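Local coordinates for AvrRxo1-ORF1 (Xanthomonas oryzae pv. oryzicola, PDB 4Z8T), which acts as a type III effector with a polynucleotide kinase domain, probably transferring phosphate to a nucleotide-type substrate, and forms a complex with its interactor AvrRxo1-ORF2, at residues Lys4-Ile9 / His127-Phe132; Ser57-Gly62 / Thr146-Ile151; Leu197-Lys200 / Asp205-Pro208; Asn223-Ile228 / Lys272-Gln277. All coordinates share one frame; numbering follows the deposited sequence.

Contact 1: residues Lys4-Ile9 / His127-Phe132; sequences KGTDEI and HSESSF
Thr6 and Glu129 make a small, buried polar contact that joins the start of the short helix 6-10, near the N terminus, to the long helix 123-141. Their side chains cross at about a right angle. OG1 of Thr6 comes down on the carboxylate from above its plane, 43° out of it, and donates a hydrogen bond of 2.6 Å to Glu129 OE1. The same hydroxyl lies against the root of its partner, with Thr6 OG1 3.4 Å from Glu129 CB. Glu129 is fully stretched (chi1 -172°, chi2 -179°), which carries its carboxylate past the hydroxyl to helix 34-60, where OE2 forms a salt bridge with Arg36 and a hydrogen bond with His40. One carboxylate thus ties three helices together.

Helix 123-141 is kinked here, where the amides of Ser128 and Glu129 make no bond to the preceding turn. A water takes up one of them: it accepts from Glu129 N at 2.9 Å and donates to Thr6 OG1 at 2.8 Å, so this water bridges the amide to the Thr6 hydroxyl. Gly5 is the N-cap of that N-terminal helix, its carbonyl O accepting from Ile9 N. One residue beyond Thr6, Asp7 OD2 rests 3.6 Å from Ser128 CB. The other oxygen, Asp7 OD1, turns back to its own helix start and takes a weak hydrogen bond from Glu8 N.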
loop_
_atom_site.group_PDB
_atom_site.type_symbol
_atom_site.label_atom_id
_atom_site.label_comp_id
_atom_site.label_asym_id
_atom_site.label_seq_id
_atom_site.Cartn_x
_atom_site.Cartn_y
_atom_site.Cartn_z
ATOM N N LYS A 4 -32.474 -4.824 -24.435
ATOM C CA LYS A 4 -32.653 -6.194 -24.914
ATOM C C LYS A 4 -31.375 -6.668 -25.608
ATOM O O LYS A 4 -30.851 -5.971 -26.470
ATOM C CB LYS A 4 -33.824 -6.248 -25.894
ATOM C CG LYS A 4 -34.745 -7.443 -25.733
ATOM C CD LYS A 4 -36.108 -7.141 -26.342
ATOM C CE LYS A 4 -37.234 -7.851 -25.591
ATOM N NZ LYS A 4 -37.284 -9.316 -25.875
ATOM N N GLY A 5 -30.873 -7.841 -25.225
ATOM C CA GLY A 5 -29.684 -8.394 -25.858
ATOM C C GLY A 5 -30.003 -8.991 -27.216
ATOM O O GLY A 5 -31.140 -9.382 -27.475
ATOM N N THR A 6 -29.002 -9.081 -28.086
ATOM C CA THR A 6 -29.238 -9.593 -29.430
ATOM C C THR A 6 -29.553 -11.073 -29.410
ATOM O O THR A 6 -30.170 -11.587 -30.342
ATOM C CB THR A 6 -28.081 -9.316 -30.376
ATOM O OG1 THR A 6 -26.858 -9.786 -29.792
ATOM C CG2 THR A 6 -27.981 -7.815 -30.656
ATOM N N ASP A 7 -29.137 -11.765 -28.352
ATOM C CA ASP A 7 -29.477 -13.175 -28.242
ATOM C C ASP A 7 -30.979 -13.331 -28.035
ATOM O O ASP A 7 -31.584 -14.292 -28.516
ATOM C CB ASP A 7 -28.672 -13.870 -27.138
ATOM C CG ASP A 7 -28.784 -13.178 -25.791
ATOM O OD1 ASP A 7 -29.201 -12.003 -25.731
ATOM O OD2 ASP A 7 -28.426 -13.820 -24.777
ATOM N N GLU A 8 -31.581 -12.370 -27.345
ATOM C CA GLU A 8 -33.029 -12.371 -27.140
ATOM C C GLU A 8 -33.788 -11.880 -28.377
ATOM O O GLU A 8 -34.836 -12.424 -28.724
ATOM C CB GLU A 8 -33.396 -11.534 -25.909
ATOM C CG GLU A 8 -32.982 -12.177 -24.587
ATOM C CD GLU A 8 -32.186 -11.241 -23.688
ATOM O OE1 GLU A 8 -32.712 -10.169 -23.315
ATOM O OE2 GLU A 8 -31.028 -11.582 -23.352
ATOM N N ILE A 9 -33.251 -10.860 -29.040
ATOM C CA ILE A 9 -33.869 -10.295 -30.242
ATOM C C ILE A 9 -33.851 -11.280 -31.416
ATOM O O ILE A 9 -34.846 -11.429 -32.138
ATOM C CB ILE A 9 -33.157 -8.982 -30.665
ATOM C CG1 ILE A 9 -33.356 -7.899 -29.601
ATOM C CG2 ILE A 9 -33.636 -8.503 -32.036
ATOM C CD1 ILE A 9 -32.512 -6.651 -29.811
ATOM N N HIS A 127 -22.889 -8.580 -26.375
ATOM C CA HIS A 127 -21.820 -9.355 -25.735
ATOM C C HIS A 127 -22.053 -10.867 -25.698
ATOM O O HIS A 127 -21.144 -11.651 -26.024
ATOM C CB HIS A 127 -21.499 -8.853 -24.327
ATOM C CG HIS A 127 -20.440 -9.663 -23.650
ATOM N ND1 HIS A 127 -19.111 -9.605 -24.011
ATOM C CD2 HIS A 127 -20.519 -10.583 -22.658
ATOM C CE1 HIS A 127 -18.415 -10.444 -23.265
ATOM N NE2 HIS A 127 -19.246 -11.047 -22.436
ATOM N N SER A 128 -23.248 -11.283 -25.289
ATOM C CA SER A 128 -23.550 -12.712 -25.233
ATOM C C SER A 128 -23.377 -13.354 -26.599
ATOM O O SER A 128 -22.748 -14.402 -26.733
ATOM C CB SER A 128 -24.970 -12.948 -24.723
ATOM O OG SER A 128 -25.062 -12.610 -23.353
ATOM N N GLU A 129 -23.946 -12.722 -27.614
ATOM C CA GLU A 129 -23.793 -13.222 -28.972
ATOM C C GLU A 129 -22.322 -13.285 -29.409
ATOM O O GLU A 129 -21.895 -14.243 -30.058
ATOM C CB GLU A 129 -24.607 -12.354 -29.936
ATOM C CG GLU A 129 -24.685 -12.900 -31.344
ATOM C CD GLU A 129 -25.476 -11.984 -32.255
ATOM O OE1 GLU A 129 -25.628 -10.785 -31.910
ATOM O OE2 GLU A 129 -25.934 -12.456 -33.315
ATOM N N SER A 130 -21.538 -12.272 -29.048
ATOM C CA SER A 130 -20.139 -12.238 -29.466
ATOM C C SER A 130 -19.363 -13.340 -28.752
ATOM O O SER A 130 -18.431 -13.913 -29.314
ATOM C CB SER A 130 -19.512 -10.865 -29.209
ATOM O OG SER A 130 -19.191 -10.683 -27.847
ATOM N N SER A 131 -19.771 -13.640 -27.522
ATOM C CA SER A 131 -19.115 -14.688 -26.737
ATOM C C SER A 131 -19.423 -16.048 -27.352
ATOM O O SER A 131 -18.537 -16.897 -27.493
ATOM C CB SER A 131 -19.555 -14.622 -25.272
ATOM O OG SER A 131 -18.882 -15.600 -24.496
ATOM N N PHE A 132 -20.676 -16.235 -27.747
ATOM C CA PHE A 132 -21.077 -17.434 -28.468
ATOM C C PHE A 132 -20.259 -17.627 -29.746
ATOM O O PHE A 132 -19.787 -18.730 -30.034
ATOM C CB PHE A 132 -22.574 -17.378 -28.771
ATOM C CG PHE A 132 -22.982 -18.177 -29.962
ATOM C CD1 PHE A 132 -23.162 -19.546 -29.869
ATOM C CD2 PHE A 132 -23.211 -17.553 -31.179
ATOM C CE1 PHE A 132 -23.545 -20.284 -30.976
ATOM C CE2 PHE A 132 -23.589 -18.287 -32.289
ATOM C CZ PHE A 132 -23.759 -19.656 -32.182
HETATM O O HOH W 1 -26.032 -10.757 -27.244
HETATM O O HOH W 2 -27.784 -10.865 -23.427
#

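Contact 2: residues Ser57-Gly62 / Thr146-Ile151; sequences SLESDG and TGSGAI
The backbone from Thr146 to Gly149 folds into a type I beta turn and faces the last turn of helix 34-60, the closest CA atoms being those of Glu59 and Thr146, 8.3 Å apart. Across this distance the carboxylate of Glu59 takes both hydroxyls of the turn. Glu59 reaches out fully extended, with CG anti to the backbone N (chi1 179°) and CD continuing in line. Thr146 OG1 donates to Glu59 OE1 at 2.7 Å, meeting it on the syn side and 18° out of the carboxylate plane. Ser148 OG, two residues on, donates to Glu59 OE2, also at 2.7 Å, but from above that plane, 35° out of it.

With Gly149 N bonded to Thr146 O, Thr146 N to Ala150 O, and a positive phi at Gly149, the loop follows the pattern of a type I turn with a G1 bulge. On the facing side helix 34-60 ends in a Schellman motif with Gly62 as its C-prime residue. Glu59 OE1 has further neighbours: the methyl CB of Ala150 lies 3.6 Å away, and a water donates to it at 2.7 Å and also to Ile151 O. A second carboxylate of the same helix, that of Glu56, accepts from Gly147 N.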
loop_
_atom_site.group_PDB
_atom_site.type_symbol
_atom_site.label_atom_id
_atom_site.label_comp_id
_atom_site.label_asym_id
_atom_site.label_seq_id
_atom_site.Cartn_x
_atom_site.Cartn_y
_atom_site.Cartn_z
ATOM N N SER A 57 1.591 -17.691 -41.442
ATOM C CA SER A 57 2.729 -16.795 -41.207
ATOM C C SER A 57 3.653 -17.326 -40.131
ATOM O O SER A 57 4.868 -17.397 -40.333
ATOM C CB SER A 57 2.265 -15.379 -40.837
ATOM O OG SER A 57 3.374 -14.516 -40.590
ATOM N N LEU A 58 3.072 -17.693 -38.988
ATOM C CA LEU A 58 3.850 -18.215 -37.871
ATOM C C LEU A 58 4.622 -19.477 -38.256
ATOM O O LEU A 58 5.790 -19.617 -37.906
ATOM C CB LEU A 58 2.926 -18.498 -36.684
ATOM C CG LEU A 58 2.329 -17.228 -36.073
ATOM C CD1 LEU A 58 1.106 -17.548 -35.208
ATOM C CD2 LEU A 58 3.381 -16.478 -35.241
ATOM N N GLU A 59 3.980 -20.385 -38.988
ATOM C CA GLU A 59 4.653 -21.637 -39.354
ATOM C C GLU A 59 5.805 -21.390 -40.325
ATOM O O GLU A 59 6.884 -21.989 -40.207
ATOM C CB GLU A 59 3.660 -22.637 -39.949
ATOM C CG GLU A 59 4.316 -23.951 -40.365
ATOM C CD GLU A 59 3.316 -24.919 -40.923
ATOM O OE1 GLU A 59 2.304 -25.170 -40.237
ATOM O OE2 GLU A 59 3.537 -25.421 -42.048
ATOM N N SER A 60 5.571 -20.502 -41.281
ATOM C CA SER A 60 6.587 -20.128 -42.252
ATOM C C SER A 60 7.792 -19.512 -41.557
ATOM O O SER A 60 8.925 -19.624 -42.033
ATOM C CB SER A 60 6.003 -19.136 -43.248
ATOM O OG SER A 60 6.967 -18.773 -44.216
ATOM N N ASP A 61 7.553 -18.858 -40.425
ATOM C CA ASP A 61 8.647 -18.243 -39.683
ATOM C C ASP A 61 9.231 -19.214 -38.658
ATOM O O ASP A 61 9.983 -18.814 -37.775
ATOM C CB ASP A 61 8.189 -16.939 -39.008
ATOM C CG ASP A 61 8.095 -15.772 -39.976
ATOM O OD1 ASP A 61 8.736 -15.812 -41.050
ATOM O OD2 ASP A 61 7.383 -14.792 -39.657
ATOM N N GLY A 62 8.877 -20.492 -38.786
ATOM C CA GLY A 62 9.516 -21.551 -38.017
ATOM C C GLY A 62 8.964 -21.832 -36.633
ATOM O O GLY A 62 9.586 -22.546 -35.839
ATOM N N THR A 146 -2.733 -26.389 -40.747
ATOM C CA THR A 146 -2.203 -25.581 -41.834
ATOM C C THR A 146 -2.042 -26.461 -43.069
ATOM O O THR A 146 -2.424 -27.639 -43.057
ATOM C CB THR A 146 -0.840 -25.040 -41.488
ATOM O OG1 THR A 146 0.065 -26.140 -41.351
ATOM C CG2 THR A 146 -0.891 -24.265 -40.162
ATOM N N GLY A 147 -1.445 -25.894 -44.117
ATOM C CA GLY A 147 -1.217 -26.624 -45.355
ATOM C C GLY A 147 -0.188 -27.740 -45.252
ATOM O O GLY A 147 -0.135 -28.623 -46.110
ATOM N N SER A 148 0.635 -27.710 -44.208
ATOM C CA SER A 148 1.626 -28.758 -43.988
ATOM C C SER A 148 1.053 -29.874 -43.123
ATOM O O SER A 148 1.756 -30.838 -42.795
ATOM C CB SER A 148 2.867 -28.189 -43.310
ATOM O OG SER A 148 2.633 -27.980 -41.928
ATOM N N GLY A 149 -0.215 -29.734 -42.734
ATOM C CA GLY A 149 -0.866 -30.702 -41.862
ATOM C C GLY A 149 -0.574 -30.515 -40.382
ATOM O O GLY A 149 -1.076 -31.263 -39.535
ATOM N N ALA A 150 0.243 -29.514 -40.065
ATOM C CA ALA A 150 0.581 -29.226 -38.680
ATOM C C ALA A 150 -0.575 -28.488 -38.019
ATOM O O ALA A 150 -1.346 -27.790 -38.691
ATOM C CB ALA A 150 1.843 -28.395 -38.599
ATOM N N ILE A 151 -0.693 -28.658 -36.709
ATOM C CA ILE A 151 -1.693 -27.948 -35.926
ATOM C C ILE A 151 -1.420 -26.451 -36.053
ATOM O O ILE A 151 -0.273 -26.011 -35.961
ATOM C CB ILE A 151 -1.639 -28.406 -34.448
ATOM C CG1 ILE A 151 -2.334 -29.765 -34.295
ATOM C CG2 ILE A 151 -2.290 -27.401 -33.525
ATOM C CD1 ILE A 151 -3.859 -29.700 -34.393
HETATM O O HOH W 3 1.711 -24.830 -37.637
#

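Contact 3: residues Leu197-Lys200 / Asp205-Pro208; sequences LQRK and DPRP. With SO4 (sulfate ion), chain E.
Arg199 leaves the end of helix 189-198 and runs straight along the loop 205-208 to a bound sulfate. Its CB starts beside the aliphatic part of Arg207, 4.0 Å from Arg207 CG. The next atom, Arg199 CG, is equally far from Asp205 CB, and Arg199 CD comes within 3.2 Å of Pro206 O. At NE the flat group begins, and Asp205 CB lies over one face of the guanidinium, toward its rim, 3.6 Å from Arg199 NE. The carboxylate itself stands well out of that plane, so Asp205 offers its charge nearby rather than a bond.

NH1 of Arg199 is held twice. It donates to Pro206 O at 2.9 Å in a nearly straight bond (166°) that uses a carbonyl lone pair, with the oxygen only 1° out of the guanidinium plane. Its second bond goes to sulfate O4, also at 2.9 Å from Arg199 NH1. The last nitrogen, Arg199 NH2, makes a weak bond of 3.1 Å to sulfate O1. The loop carbonyl and the sulfate both meet the edge of the guanidinium and together would restrain its rotation. Sulfate also accepts from Ala75 N, within what appears to be a Walker A P-loop, so it probably marks a phosphate position of the kinase-like site.

Leu197, near the end of helix 189-198, packs on Leu314 of helix 304-315 and on Trp322 and Leu326 of helix 322-331. Arg199 O accepts from His329 of helix 322-331, whose carbonyl O in turn accepts from Arg207 NH1, so that the loop leading to helix 210-222 is held against the C-terminal helix.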
loop_
_atom_site.group_PDB
_atom_site.type_symbol
_atom_site.label_atom_id
_atom_site.label_comp_id
_atom_site.label_asym_id
_atom_site.label_seq_id
_atom_site.Cartn_x
_atom_site.Cartn_y
_atom_site.Cartn_z
ATOM N N LEU A 197 -10.897 5.345 -20.567
ATOM C CA LEU A 197 -11.452 6.657 -20.932
ATOM C C LEU A 197 -10.874 7.196 -22.233
ATOM O O LEU A 197 -11.539 7.981 -22.916
ATOM C CB LEU A 197 -11.259 7.683 -19.802
ATOM C CG LEU A 197 -12.041 7.426 -18.507
ATOM C CD1 LEU A 197 -11.820 8.559 -17.511
ATOM C CD2 LEU A 197 -13.548 7.247 -18.760
ATOM N N GLN A 198 -9.653 6.780 -22.583
ATOM C CA GLN A 198 -9.024 7.201 -23.840
ATOM C C GLN A 198 -9.542 6.465 -25.061
ATOM O O GLN A 198 -9.371 6.939 -26.189
ATOM C CB GLN A 198 -7.509 7.006 -23.783
ATOM C CG GLN A 198 -6.818 8.003 -22.892
ATOM C CD GLN A 198 -5.350 7.702 -22.722
ATOM O OE1 GLN A 198 -4.930 7.183 -21.687
ATOM N NE2 GLN A 198 -4.556 8.024 -23.736
ATOM N N ARG A 199 -10.158 5.305 -24.853
ATOM C CA ARG A 199 -10.686 4.544 -25.980
ATOM C C ARG A 199 -11.913 5.246 -26.523
ATOM O O ARG A 199 -12.855 5.504 -25.788
ATOM C CB ARG A 199 -11.039 3.114 -25.552
ATOM C CG ARG A 199 -9.809 2.297 -25.245
ATOM C CD ARG A 199 -10.168 0.946 -24.658
ATOM N NE ARG A 199 -8.983 0.109 -24.585
ATOM C CZ ARG A 199 -8.986 -1.164 -24.214
ATOM N NH1 ARG A 199 -10.123 -1.747 -23.877
ATOM N NH2 ARG A 199 -7.843 -1.839 -24.190
ATOM N N LYS A 200 -11.904 5.562 -27.812
ATOM C CA LYS A 200 -13.029 6.284 -28.383
ATOM C C LYS A 200 -14.071 5.319 -28.957
ATOM O O LYS A 200 -13.717 4.264 -29.482
ATOM C CB LYS A 200 -12.523 7.300 -29.411
ATOM C CG LYS A 200 -11.536 8.284 -28.780
ATOM C CD LYS A 200 -11.187 9.437 -29.708
ATOM C CE LYS A 200 -10.021 9.104 -30.629
ATOM N NZ LYS A 200 -8.708 9.573 -30.080
ATOM N N ASP A 205 -12.094 -0.998 -29.491
ATOM C CA ASP A 205 -11.645 -1.481 -28.187
ATOM C C ASP A 205 -12.729 -1.250 -27.142
ATOM O O ASP A 205 -13.390 -0.214 -27.140
ATOM C CB ASP A 205 -10.330 -0.816 -27.777
ATOM C CG ASP A 205 -9.198 -1.134 -28.736
ATOM O OD1 ASP A 205 -9.343 -2.083 -29.540
ATOM O OD2 ASP A 205 -8.161 -0.441 -28.683
ATOM N N PRO A 206 -12.916 -2.221 -26.242
ATOM C CA PRO A 206 -14.055 -2.109 -25.324
ATOM C C PRO A 206 -13.920 -0.992 -24.290
ATOM O O PRO A 206 -12.812 -0.660 -23.850
ATOM C CB PRO A 206 -14.095 -3.480 -24.633
ATOM C CG PRO A 206 -12.746 -4.069 -24.834
ATOM C CD PRO A 206 -12.207 -3.505 -26.117
ATOM N N ARG A 207 -15.064 -0.431 -23.913
ATOM C CA ARG A 207 -15.148 0.601 -22.881
ATOM C C ARG A 207 -16.044 0.127 -21.743
ATOM O O ARG A 207 -17.198 0.526 -21.647
ATOM C CB ARG A 207 -15.723 1.891 -23.482
ATOM C CG ARG A 207 -14.854 2.502 -24.574
ATOM C CD ARG A 207 -15.632 3.502 -25.424
ATOM N NE ARG A 207 -16.495 2.835 -26.400
ATOM C CZ ARG A 207 -17.823 2.868 -26.367
ATOM N NH1 ARG A 207 -18.447 3.521 -25.397
ATOM N NH2 ARG A 207 -18.531 2.240 -27.298
ATOM N N PRO A 208 -15.519 -0.742 -20.877
ATOM C CA PRO A 208 -16.346 -1.286 -19.797
ATOM C C PRO A 208 -16.511 -0.318 -18.642
ATOM O O PRO A 208 -15.735 0.645 -18.519
ATOM C CB PRO A 208 -15.545 -2.507 -19.326
ATOM C CG PRO A 208 -14.136 -2.196 -19.684
ATOM C CD PRO A 208 -14.198 -1.393 -20.950
HETATM S S SO4 E . -8.547 -5.264 -23.540
HETATM O O1 SO4 E . -8.089 -4.891 -24.880
HETATM O O2 SO4 E . -7.419 -5.094 -22.627
HETATM O O3 SO4 E . -8.932 -6.676 -23.579
HETATM O O4 SO4 E . -9.720 -4.486 -23.150
HETATM O O HOH W 4 -12.041 2.185 -28.862
#

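Contact 4: residues Asn223-Ile228 / Lys272-Gln277; sequences NRMYVI and KITSPQ
Arg224 stretches away from its helix, its chi1 of 179° setting CG trans to the main-chain N, and then bends at chi3 (-83°), which swings its guanidinium to the carbonyl of Ile273. The contact sets the first turn of helix 224-233, in the P-loop kinase-like core, against the loop that follows helix 267-272. Asn223 occupies the N-cap position of helix 224-233 without a capping bond from its side chain.

NH1 of Arg224 donates to Ile273 O at 2.9 Å (153°). The oxygen lies at the edge of the guanidinium, and the donor lies in the plane of the carbonyl, so the two flat groups meet edge-on. Ahead of the bend, Arg224 CD already passes 3.6 Å from Ile273 O. Its charge partners lie outside the two segments: Arg224 NE forms a salt bridge with Asp184 of strand 179-185, and NH1, besides holding Ile273 O, forms one with Asp186. Two carboxylates and a main-chain oxygen thus share this buried guanidinium, and probably offset its charge, linking the central sheet to the loop.

The first turn also meets Thr274 through carbon and selenium. Thr274 OG1 is turned to Tyr270 O at the end of helix 267-272. The neighbouring chain of AvrRxo1-ORF2 covers this side, its His13 packing on Met225 and its Leu16 on Thr274. A water accepts from Met225 N at 2.9 Å. The methyl CG2 of Thr274 sits 3.6 Å from CG of the selenomethionine Met225, and Thr274 CB lies 3.9 Å from Met225 SE.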
loop_
_atom_site.group_PDB
_atom_site.type_symbol
_atom_site.label_atom_id
_atom_site.label_comp_id
_atom_site.label_asym_id
_atom_site.label_seq_id
_atom_site.Cartn_x
_atom_site.Cartn_y
_atom_site.Cartn_z
ATOM N N ASN A 223 -4.351 -14.097 -8.899
ATOM C CA ASN A 223 -4.090 -15.407 -9.479
ATOM C C ASN A 223 -2.820 -15.491 -10.304
ATOM O O ASN A 223 -2.541 -16.517 -10.911
ATOM C CB ASN A 223 -5.286 -15.853 -10.312
ATOM C CG ASN A 223 -6.489 -16.130 -9.459
ATOM O OD1 ASN A 223 -6.471 -17.057 -8.647
ATOM N ND2 ASN A 223 -7.540 -15.336 -9.623
ATOM N N ARG A 224 -2.036 -14.418 -10.310
ATOM C CA ARG A 224 -0.824 -14.359 -11.117
ATOM C C ARG A 224 0.218 -15.418 -10.750
ATOM O O ARG A 224 0.801 -16.054 -11.632
ATOM C CB ARG A 224 -0.226 -12.951 -10.995
ATOM C CG ARG A 224 1.063 -12.725 -11.763
ATOM C CD ARG A 224 1.202 -11.248 -12.042
ATOM N NE ARG A 224 0.436 -10.850 -13.226
ATOM C CZ ARG A 224 -0.189 -9.681 -13.375
ATOM N NH1 ARG A 224 -0.180 -8.793 -12.398
ATOM N NH2 ARG A 224 -0.821 -9.414 -14.521
HETATM N N MSE A 225 0.456 -15.614 -9.458
HETATM C CA MSE A 225 1.510 -16.538 -9.063
HETATM C C MSE A 225 1.121 -17.991 -9.349
HETATM O O MSE A 225 1.995 -18.835 -9.577
HETATM C CB MSE A 225 1.930 -16.314 -7.612
HETATM C CG MSE A 225 2.612 -14.971 -7.451
HETATM SE SE MSE A 225 3.259 -14.668 -5.639
HETATM C CE MSE A 225 5.006 -15.411 -5.865
ATOM N N TYR A 226 -0.179 -18.271 -9.369
ATOM C CA TYR A 226 -0.646 -19.598 -9.776
ATOM C C TYR A 226 -0.245 -19.884 -11.214
ATOM O O TYR A 226 0.185 -20.997 -11.551
ATOM C CB TYR A 226 -2.166 -19.721 -9.630
ATOM C CG TYR A 226 -2.704 -21.031 -10.156
ATOM C CD1 TYR A 226 -3.073 -21.175 -11.493
ATOM C CD2 TYR A 226 -2.828 -22.132 -9.322
ATOM C CE1 TYR A 226 -3.554 -22.384 -11.980
ATOM C CE2 TYR A 226 -3.314 -23.335 -9.803
ATOM C CZ TYR A 226 -3.672 -23.456 -11.125
ATOM O OH TYR A 226 -4.151 -24.663 -11.594
ATOM N N VAL A 227 -0.388 -18.882 -12.080
ATOM C CA VAL A 227 0.023 -19.058 -13.464
ATOM C C VAL A 227 1.526 -19.321 -13.554
ATOM O O VAL A 227 1.960 -20.222 -14.255
ATOM C CB VAL A 227 -0.358 -17.822 -14.320
ATOM C CG1 VAL A 227 0.074 -18.032 -15.771
ATOM C CG2 VAL A 227 -1.851 -17.582 -14.232
ATOM N N ILE A 228 2.318 -18.536 -12.830
ATOM C CA ILE A 228 3.755 -18.678 -12.862
ATOM C C ILE A 228 4.147 -20.077 -12.386
ATOM O O ILE A 228 5.022 -20.707 -12.980
ATOM C CB ILE A 228 4.406 -17.603 -11.998
ATOM C CG1 ILE A 228 4.079 -16.246 -12.627
ATOM C CG2 ILE A 228 5.907 -17.831 -11.887
ATOM C CD1 ILE A 228 4.598 -15.047 -11.855
ATOM N N LYS A 272 4.899 -6.094 -5.688
ATOM C CA LYS A 272 3.736 -5.288 -5.861
ATOM C C LYS A 272 2.607 -5.855 -6.732
ATOM O O LYS A 272 1.467 -5.796 -6.395
ATOM C CB LYS A 272 4.179 -3.887 -6.317
ATOM C CG LYS A 272 3.125 -2.905 -6.501
ATOM C CD LYS A 272 3.625 -1.673 -7.236
ATOM C CE LYS A 272 4.283 -0.707 -6.279
ATOM N NZ LYS A 272 3.664 -0.773 -4.924
ATOM N N ILE A 273 2.985 -6.413 -7.855
ATOM C CA ILE A 273 1.984 -6.733 -8.876
ATOM C C ILE A 273 1.433 -8.157 -8.761
ATOM O O ILE A 273 0.741 -8.652 -9.656
ATOM C CB ILE A 273 2.475 -6.386 -10.315
ATOM C CG1 ILE A 273 3.540 -7.369 -10.794
ATOM C CG2 ILE A 273 2.966 -4.911 -10.369
ATOM C CD1 ILE A 273 4.035 -7.090 -12.230
ATOM N N THR A 274 1.717 -8.800 -7.629
ATOM C CA THR A 274 1.128 -10.093 -7.320
ATOM C C THR A 274 0.083 -9.967 -6.204
ATOM O O THR A 274 -0.394 -10.982 -5.663
ATOM C CB THR A 274 2.209 -11.109 -6.918
ATOM O OG1 THR A 274 3.018 -10.538 -5.880
ATOM C CG2 THR A 274 3.108 -11.460 -8.107
ATOM N N SER A 275 -0.275 -8.721 -5.893
ATOM C CA SER A 275 -1.229 -8.382 -4.833
ATOM C C SER A 275 -2.151 -7.237 -5.266
ATOM O O SER A 275 -1.713 -6.294 -5.912
ATOM C CB SER A 275 -0.436 -7.985 -3.579
ATOM O OG SER A 275 -1.120 -7.016 -2.811
ATOM N N PRO A 276 -3.437 -7.300 -4.901
ATOM C CA PRO A 276 -4.383 -6.260 -5.341
ATOM C C PRO A 276 -4.426 -4.956 -4.517
ATOM O O PRO A 276 -5.180 -4.048 -4.888
ATOM C CB PRO A 276 -5.738 -6.973 -5.252
ATOM C CG PRO A 276 -5.547 -7.993 -4.182
ATOM C CD PRO A 276 -4.116 -8.444 -4.266
ATOM N N GLN A 277 -3.657 -4.844 -3.459
ATOM C CA GLN A 277 -3.662 -3.655 -2.652
ATOM C C GLN A 277 -5.050 -3.249 -2.123
ATOM O O GLN A 277 -5.374 -2.099 -2.144
ATOM C CB GLN A 277 -2.965 -2.464 -3.334
ATOM C CG GLN A 277 -1.861 -2.771 -4.339
ATOM C CD GLN A 277 -0.642 -3.484 -3.767
ATOM O OE1 GLN A 277 -0.397 -3.480 -2.563
ATOM N NE2 GLN A 277 0.127 -4.077 -4.631
HETATM O O HOH W 5 -0.445 -13.805 -7.425
#

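From the N terminus, contact 1 closes the first long loop by bringing helix 6-10 to helix 123-141. Before it closes, contact 2 opens at the end of helix 34-60, and it closes in the loop leading to strand 154-157, so the two cross, although their centres stand 34 Å apart. Contact 3 follows in series as a tight local closure between helices 189-198 and 210-222, about 8 Å from contact 1 at the nearest atoms. Contact 4 comes last, spanning strands 238-245, 251-258 and 261-263 to join helix 224-233 to the loop after helix 267-272. It and contact 1 lie on opposite sides of the chain's centre, and no contact nests within another.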